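Long-range contacts in endolysin (Escherichia coli O157 typing phage 15, PDB 7M5I), which probably hydrolyses the glycan strands of bacterial peptidoglycan as a phage lysozyme, bringing about lysis of the host cell: residues Asp89-Glu94 / Thr107-His112; Gly115-Cys120 / Asp151-Ser156. All coordinates share one frame; numbering follows the deposited sequence.

Contact 1. Residues Asp89-Glu94 / Thr107-His112; sequences DALVSE and TFIKRH. With PO4 (phosphate ion), chain C; PO4 (phosphate ion), chain D.
Leu91 of helix 85-98 reaches across to Phe108, Ile109 and His112 of helix 107-113, and Glu94 to Phe108 alone, bridging two short axes that run nearly antiparallel (164°) and come no nearer than 12.3 Å. At the start of the second helix, Thr107 makes no contact with the first and binds a phosphate ion, probably from the crystallisation liquor: its N donates to phosphate O3 (chain C) at 3.0 Å, and its OG1 to O1 of the same ion. Phe108 follows with CG in the crowded position between backbone N and carbonyl carbon (chi1 71°). Its ring meets both partners obliquely. Leu91 CD2 lies 3.7 Å from Phe108 CE1 as the two side chains slide past each other, while Glu94 comes tip to tip, its OE1 3.8 Å from Phe108 CE2. Glu94 OE1 also has a long, weak ion pair with Arg146. Ile109 touches more lightly, its CD1 4.5 Å from Leu91 CD2. Arg111 meets O3 of a second phosphate (chain D) with its guanidinium edge, NH2 by a weak bond and NE at a doubtfully short 2.4 Å. At His112 the other branch of Leu91 takes over: CD1 sits 4.1 Å above the ring centroid, almost exactly on the normal, a CH-pi contact. The imidazole is fixed at both nitrogens, ND1 by a hydrogen bond with Tyr153 OH and NE2 by one with Thr83 OG1. Around these buried residues, helix 57-78 packs on Leu91 and Ile109 through Val75 and Ala78, helix 117-124 covers Phe108 with Ala123 and Met124, and helix 140-155 lies against Ala90.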
loop_
_atom_site.group_PDB
_atom_site.type_symbol
_atom_site.label_atom_id
_atom_site.label_comp_id
_atom_site.label_asym_id
_atom_site.label_seq_id
_atom_site.Cartn_x
_atom_site.Cartn_y
_atom_site.Cartn_z
ATOM N N ASP A 89 -8.566 1.243 4.881
ATOM C CA ASP A 89 -7.430 2.091 4.448
ATOM C C ASP A 89 -6.098 1.374 4.707
ATOM O O ASP A 89 -5.189 1.372 3.797
ATOM C CB ASP A 89 -7.438 3.461 5.095
ATOM C CG ASP A 89 -8.550 4.391 4.674
ATOM O OD1 ASP A 89 -9.168 4.177 3.589
ATOM O OD2 ASP A 89 -8.792 5.374 5.463
ATOM N N ALA A 90 -5.926 0.832 5.901
ATOM C CA ALA A 90 -4.693 0.136 6.293
ATOM C C ALA A 90 -4.458 -1.088 5.418
ATOM O O ALA A 90 -3.314 -1.322 4.948
ATOM C CB ALA A 90 -4.695 -0.222 7.742
ATOM N N LEU A 91 -5.485 -1.908 5.202
ATOM C CA LEU A 91 -5.342 -3.134 4.379
ATOM C C LEU A 91 -5.005 -2.746 2.935
ATOM O O LEU A 91 -4.142 -3.398 2.366
ATOM C CB LEU A 91 -6.652 -3.930 4.427
ATOM C CG LEU A 91 -6.973 -4.511 5.807
ATOM C CD1 LEU A 91 -8.403 -5.055 5.792
ATOM C CD2 LEU A 91 -6.009 -5.604 6.222
ATOM N N VAL A 92 -5.570 -1.670 2.420
ATOM C CA VAL A 92 -5.245 -1.237 1.017
ATOM C C VAL A 92 -3.805 -0.730 0.977
ATOM O O VAL A 92 -3.052 -1.190 0.120
ATOM C CB VAL A 92 -6.229 -0.176 0.498
ATOM C CG1 VAL A 92 -5.768 0.433 -0.832
ATOM C CG2 VAL A 92 -7.604 -0.801 0.299
ATOM N N SER A 93 -3.411 0.127 1.931
ATOM C CA SER A 93 -1.990 0.601 2.010
ATOM C C SER A 93 -1.013 -0.593 2.001
ATOM O O SER A 93 -0.032 -0.605 1.209
ATOM C CB SER A 93 -1.777 1.489 3.170
ATOM O OG SER A 93 -0.434 1.960 3.184
ATOM N N GLU A 94 -1.212 -1.585 2.836
ATOM C CA GLU A 94 -0.280 -2.722 2.946
ATOM C C GLU A 94 -0.326 -3.558 1.661
ATOM O O GLU A 94 0.790 -3.967 1.158
ATOM C CB GLU A 94 -0.549 -3.574 4.179
ATOM C CG GLU A 94 0.413 -4.736 4.286
ATOM C CD GLU A 94 0.753 -5.259 5.648
ATOM O OE1 GLU A 94 1.524 -6.257 5.751
ATOM O OE2 GLU A 94 0.318 -4.643 6.628
ATOM N N THR A 107 -1.845 -14.495 6.520
ATOM C CA THR A 107 -2.425 -14.677 7.855
ATOM C C THR A 107 -3.225 -13.433 8.270
ATOM O O THR A 107 -4.286 -13.604 8.914
ATOM C CB THR A 107 -1.338 -15.000 8.878
ATOM O OG1 THR A 107 -0.690 -16.198 8.467
ATOM C CG2 THR A 107 -1.893 -15.130 10.268
ATOM N N PHE A 108 -2.746 -12.221 7.982
ATOM C CA PHE A 108 -3.450 -11.012 8.478
ATOM C C PHE A 108 -4.890 -11.016 7.940
ATOM O O PHE A 108 -5.808 -10.692 8.714
ATOM C CB PHE A 108 -2.653 -9.722 8.271
ATOM C CG PHE A 108 -2.509 -9.206 6.867
ATOM C CD1 PHE A 108 -3.521 -8.482 6.261
ATOM C CD2 PHE A 108 -1.280 -9.323 6.197
ATOM C CE1 PHE A 108 -3.351 -7.925 4.995
ATOM C CE2 PHE A 108 -1.125 -8.800 4.930
ATOM C CZ PHE A 108 -2.138 -8.077 4.323
ATOM N N ILE A 109 -5.123 -11.377 6.692
ATOM C CA ILE A 109 -6.490 -11.247 6.103
ATOM C C ILE A 109 -7.391 -12.346 6.698
ATOM O O ILE A 109 -8.591 -12.053 6.917
ATOM C CB ILE A 109 -6.461 -11.304 4.576
ATOM C CG1 ILE A 109 -7.721 -10.652 3.998
ATOM C CG2 ILE A 109 -6.301 -12.730 4.083
ATOM C CD1 ILE A 109 -7.724 -9.123 4.101
ATOM N N LYS A 110 -6.824 -13.523 6.979
ATOM C CA LYS A 110 -7.536 -14.628 7.671
ATOM C C LYS A 110 -7.985 -14.155 9.056
ATOM O O LYS A 110 -9.148 -14.366 9.437
ATOM C CB LYS A 110 -6.622 -15.851 7.677
ATOM C CG LYS A 110 -6.591 -16.605 6.351
ATOM C CD LYS A 110 -6.054 -18.060 6.503
ATOM C CE LYS A 110 -5.440 -18.699 5.258
ATOM N NZ LYS A 110 -4.167 -18.077 4.818
ATOM N N ARG A 111 -7.095 -13.501 9.795
ATOM C CA ARG A 111 -7.389 -13.014 11.159
ATOM C C ARG A 111 -8.426 -11.893 11.074
ATOM O O ARG A 111 -9.365 -11.872 11.919
ATOM C CB ARG A 111 -6.114 -12.583 11.889
ATOM C CG ARG A 111 -5.195 -13.758 12.190
ATOM C CD ARG A 111 -3.961 -13.289 12.924
ATOM N NE ARG A 111 -3.134 -14.395 13.338
ATOM C CZ ARG A 111 -1.982 -14.284 13.993
ATOM N NH1 ARG A 111 -1.526 -13.111 14.360
ATOM N NH2 ARG A 111 -1.309 -15.371 14.303
ATOM N N HIS A 112 -8.295 -10.982 10.104
ATOM C CA HIS A 112 -9.292 -9.904 9.919
ATOM C C HIS A 112 -10.666 -10.564 9.741
ATOM O O HIS A 112 -11.624 -10.151 10.454
ATOM C CB HIS A 112 -8.990 -9.031 8.703
ATOM C CG HIS A 112 -10.029 -7.993 8.474
ATOM N ND1 HIS A 112 -10.126 -6.881 9.261
ATOM C CD2 HIS A 112 -11.056 -7.944 7.621
ATOM C CE1 HIS A 112 -11.114 -6.141 8.845
ATOM N NE2 HIS A 112 -11.724 -6.785 7.874
HETATM P P PO4 C . 1.768 -15.152 6.041
HETATM O O1 PO4 C . 1.408 -16.216 7.079
HETATM O O2 PO4 C . 3.277 -14.937 6.087
HETATM O O3 PO4 C . 1.046 -13.874 6.381
HETATM O O4 PO4 C . 1.381 -15.591 4.640
HETATM P P PO4 D . -3.608 -18.112 12.744
HETATM O O1 PO4 D . -4.158 -19.165 13.700
HETATM O O2 PO4 D . -2.178 -18.496 12.334
HETATM O O3 PO4 D . -3.621 -16.780 13.461
HETATM O O4 PO4 D . -4.498 -18.020 11.496
#

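Contact 2. Residues Gly115-Cys120 / Asp151-Ser156; sequences GNKVGC and DIYLDS
Tyr153, near the C-terminal end of helix 140-155, packs on Lys117 and Cys120 in the first turn of helix 117-124, a partly buried helix-to-helix contact without a hydrogen bond between the two segments. Cys120 makes a sulfur-aromatic contact: chi1 of 174°, anti to the backbone N, carries SG to 4.0 Å from the Tyr153 ring centroid, placed obliquely at 30° off the normal. Its CB adds a 3.5 Å approach to Tyr153 OH, a hydroxyl hydrogen-bonded with His112 ND1. Lys117 contributes backbone as well as side chain. Its O comes within 3.4 Å of Tyr153 CE1, while its side chain crosses that of Tyr153 at about a right angle and leads NZ off to a salt bridge with Glu87. Leu154, itself exposed, adds CD2 at 3.8 Å from Lys117 O. The turn that receives these groups is capped by Asn116, whose OD1 accepts from Gly119 N at 3.0 Å, the donor standing above the carbonyl plane. Just before it, Gly115 ends the preceding helix in a Schellman motif. Helix 85-98 flanks the tyrosine through Glu87 and Ala90, helix 107-113 meets Cys120 through Phe108 and His112, and Leu154 rests on Ala121, the next residue of helix 117-124.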
loop_
_atom_site.group_PDB
_atom_site.type_symbol
_atom_site.label_atom_id
_atom_site.label_comp_id
_atom_site.label_asym_id
_atom_site.label_seq_id
_atom_site.Cartn_x
_atom_site.Cartn_y
_atom_site.Cartn_z
ATOM N N GLY A 115 -12.440 -11.858 12.849
ATOM C CA GLY A 115 -12.735 -10.851 13.881
ATOM C C GLY A 115 -11.594 -10.690 14.865
ATOM O O GLY A 115 -11.808 -10.062 15.908
ATOM N N ASN A 116 -10.401 -11.207 14.548
ATOM C CA ASN A 116 -9.195 -11.138 15.410
ATOM C C ASN A 116 -8.370 -9.918 14.976
ATOM O O ASN A 116 -7.399 -10.095 14.216
ATOM C CB ASN A 116 -8.422 -12.444 15.311
ATOM C CG ASN A 116 -7.174 -12.480 16.158
ATOM O OD1 ASN A 116 -6.947 -11.593 16.979
ATOM N ND2 ASN A 116 -6.339 -13.474 15.920
ATOM N N LYS A 117 -8.783 -8.736 15.419
ATOM C CA LYS A 117 -8.223 -7.458 14.972
ATOM C C LYS A 117 -6.817 -7.333 15.502
ATOM O O LYS A 117 -5.940 -6.878 14.734
ATOM C CB LYS A 117 -9.087 -6.276 15.407
ATOM C CG LYS A 117 -10.477 -6.312 14.768
ATOM C CD LYS A 117 -11.454 -5.345 15.321
ATOM C CE LYS A 117 -12.832 -5.621 14.792
ATOM N NZ LYS A 117 -13.239 -4.678 13.752
ATOM N N VAL A 118 -6.611 -7.620 16.769
ATOM C CA VAL A 118 -5.252 -7.498 17.373
ATOM C C VAL A 118 -4.294 -8.433 16.639
ATOM O O VAL A 118 -3.157 -8.005 16.294
ATOM C CB VAL A 118 -5.327 -7.768 18.884
ATOM C CG1 VAL A 118 -3.960 -7.848 19.539
ATOM C CG2 VAL A 118 -6.202 -6.703 19.548
ATOM N N GLY A 119 -4.726 -9.678 16.430
ATOM C CA GLY A 119 -3.963 -10.674 15.675
ATOM C C GLY A 119 -3.681 -10.194 14.260
ATOM O O GLY A 119 -2.569 -10.477 13.753
ATOM N N CYS A 120 -4.667 -9.580 13.596
ATOM C CA CYS A 120 -4.486 -9.053 12.216
ATOM C C CYS A 120 -3.373 -7.994 12.261
ATOM O O CYS A 120 -2.411 -8.109 11.441
ATOM C CB CYS A 120 -5.762 -8.449 11.641
ATOM S SG CYS A 120 -5.523 -7.644 10.025
ATOM N N ASP A 151 -1.153 1.111 13.180
ATOM C CA ASP A 151 -1.795 2.230 13.917
ATOM C C ASP A 151 -3.075 2.682 13.191
ATOM O O ASP A 151 -4.092 3.035 13.883
ATOM C CB ASP A 151 -0.818 3.385 14.123
ATOM C CG ASP A 151 0.304 3.118 15.115
ATOM O OD1 ASP A 151 0.130 2.231 15.962
ATOM O OD2 ASP A 151 1.369 3.804 15.013
ATOM N N ILE A 152 -3.071 2.737 11.860
ATOM C CA ILE A 152 -4.312 3.121 11.116
ATOM C C ILE A 152 -5.356 2.033 11.418
ATOM O O ILE A 152 -6.476 2.372 11.776
ATOM C CB ILE A 152 -4.056 3.233 9.598
ATOM C CG1 ILE A 152 -3.052 4.350 9.282
ATOM C CG2 ILE A 152 -5.352 3.433 8.850
ATOM C CD1 ILE A 152 -2.595 4.376 7.837
ATOM N N TYR A 153 -4.971 0.767 11.252
ATOM C CA TYR A 153 -5.900 -0.389 11.275
ATOM C C TYR A 153 -6.577 -0.416 12.667
ATOM O O TYR A 153 -7.839 -0.579 12.763
ATOM C CB TYR A 153 -5.146 -1.684 10.978
ATOM C CG TYR A 153 -6.023 -2.912 11.081
ATOM C CD1 TYR A 153 -6.168 -3.553 12.300
ATOM C CD2 TYR A 153 -6.718 -3.400 9.989
ATOM C CE1 TYR A 153 -6.995 -4.653 12.428
ATOM C CE2 TYR A 153 -7.567 -4.486 10.102
ATOM C CZ TYR A 153 -7.721 -5.114 11.330
ATOM O OH TYR A 153 -8.521 -6.243 11.473
ATOM N N LEU A 154 -5.788 -0.350 13.740
ATOM C CA LEU A 154 -6.343 -0.541 15.121
ATOM C C LEU A 154 -6.948 0.726 15.668
ATOM O O LEU A 154 -8.039 0.627 16.283
ATOM C CB LEU A 154 -5.226 -0.967 16.068
ATOM C CG LEU A 154 -4.733 -2.393 15.907
ATOM C CD1 LEU A 154 -3.484 -2.582 16.770
ATOM C CD2 LEU A 154 -5.863 -3.379 16.246
ATOM N N ASP A 155 -6.262 1.853 15.544
ATOM C CA ASP A 155 -6.573 3.085 16.310
ATOM C C ASP A 155 -7.077 4.232 15.429
ATOM O O ASP A 155 -7.367 5.270 16.002
ATOM C CB ASP A 155 -5.340 3.553 17.096
ATOM C CG ASP A 155 -4.785 2.495 18.033
ATOM O OD1 ASP A 155 -5.546 1.672 18.566
ATOM O OD2 ASP A 155 -3.556 2.486 18.207
ATOM N N SER A 156 -7.152 4.077 14.104
ATOM C CA SER A 156 -7.532 5.171 13.198
ATOM C C SER A 156 -6.578 6.368 13.383
ATOM O O SER A 156 -6.975 7.532 13.312
ATOM C CB SER A 156 -9.051 5.506 13.392
ATOM O OG SER A 156 -9.497 6.213 12.235
#

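Contact 1 closes in the chain before contact 2 opens; their centres are 9 Å apart, and the consecutive helices 107-113 and 117-124 carry one segment of each. Two hydrogen bonds join them: the His112 ND1 to Tyr153 OH bond, at 2.8 Å, and Arg111 NH1 to Gly119 O at 2.9 Å. Packing adds Phe108 O against Cys120 SG at 3.3 Å and Ala90 CB against Tyr153 CB at 3.6 Å. Tyr153 thus ties helix 140-155 to both segments of contact 1. Toward the predicted active site, contact 1 is the nearer: the Glu94 side chain lies about 10 Å from that of Glu21, one of two predicted catalytic residues with Asp30, whereas contact 2 lies away from both.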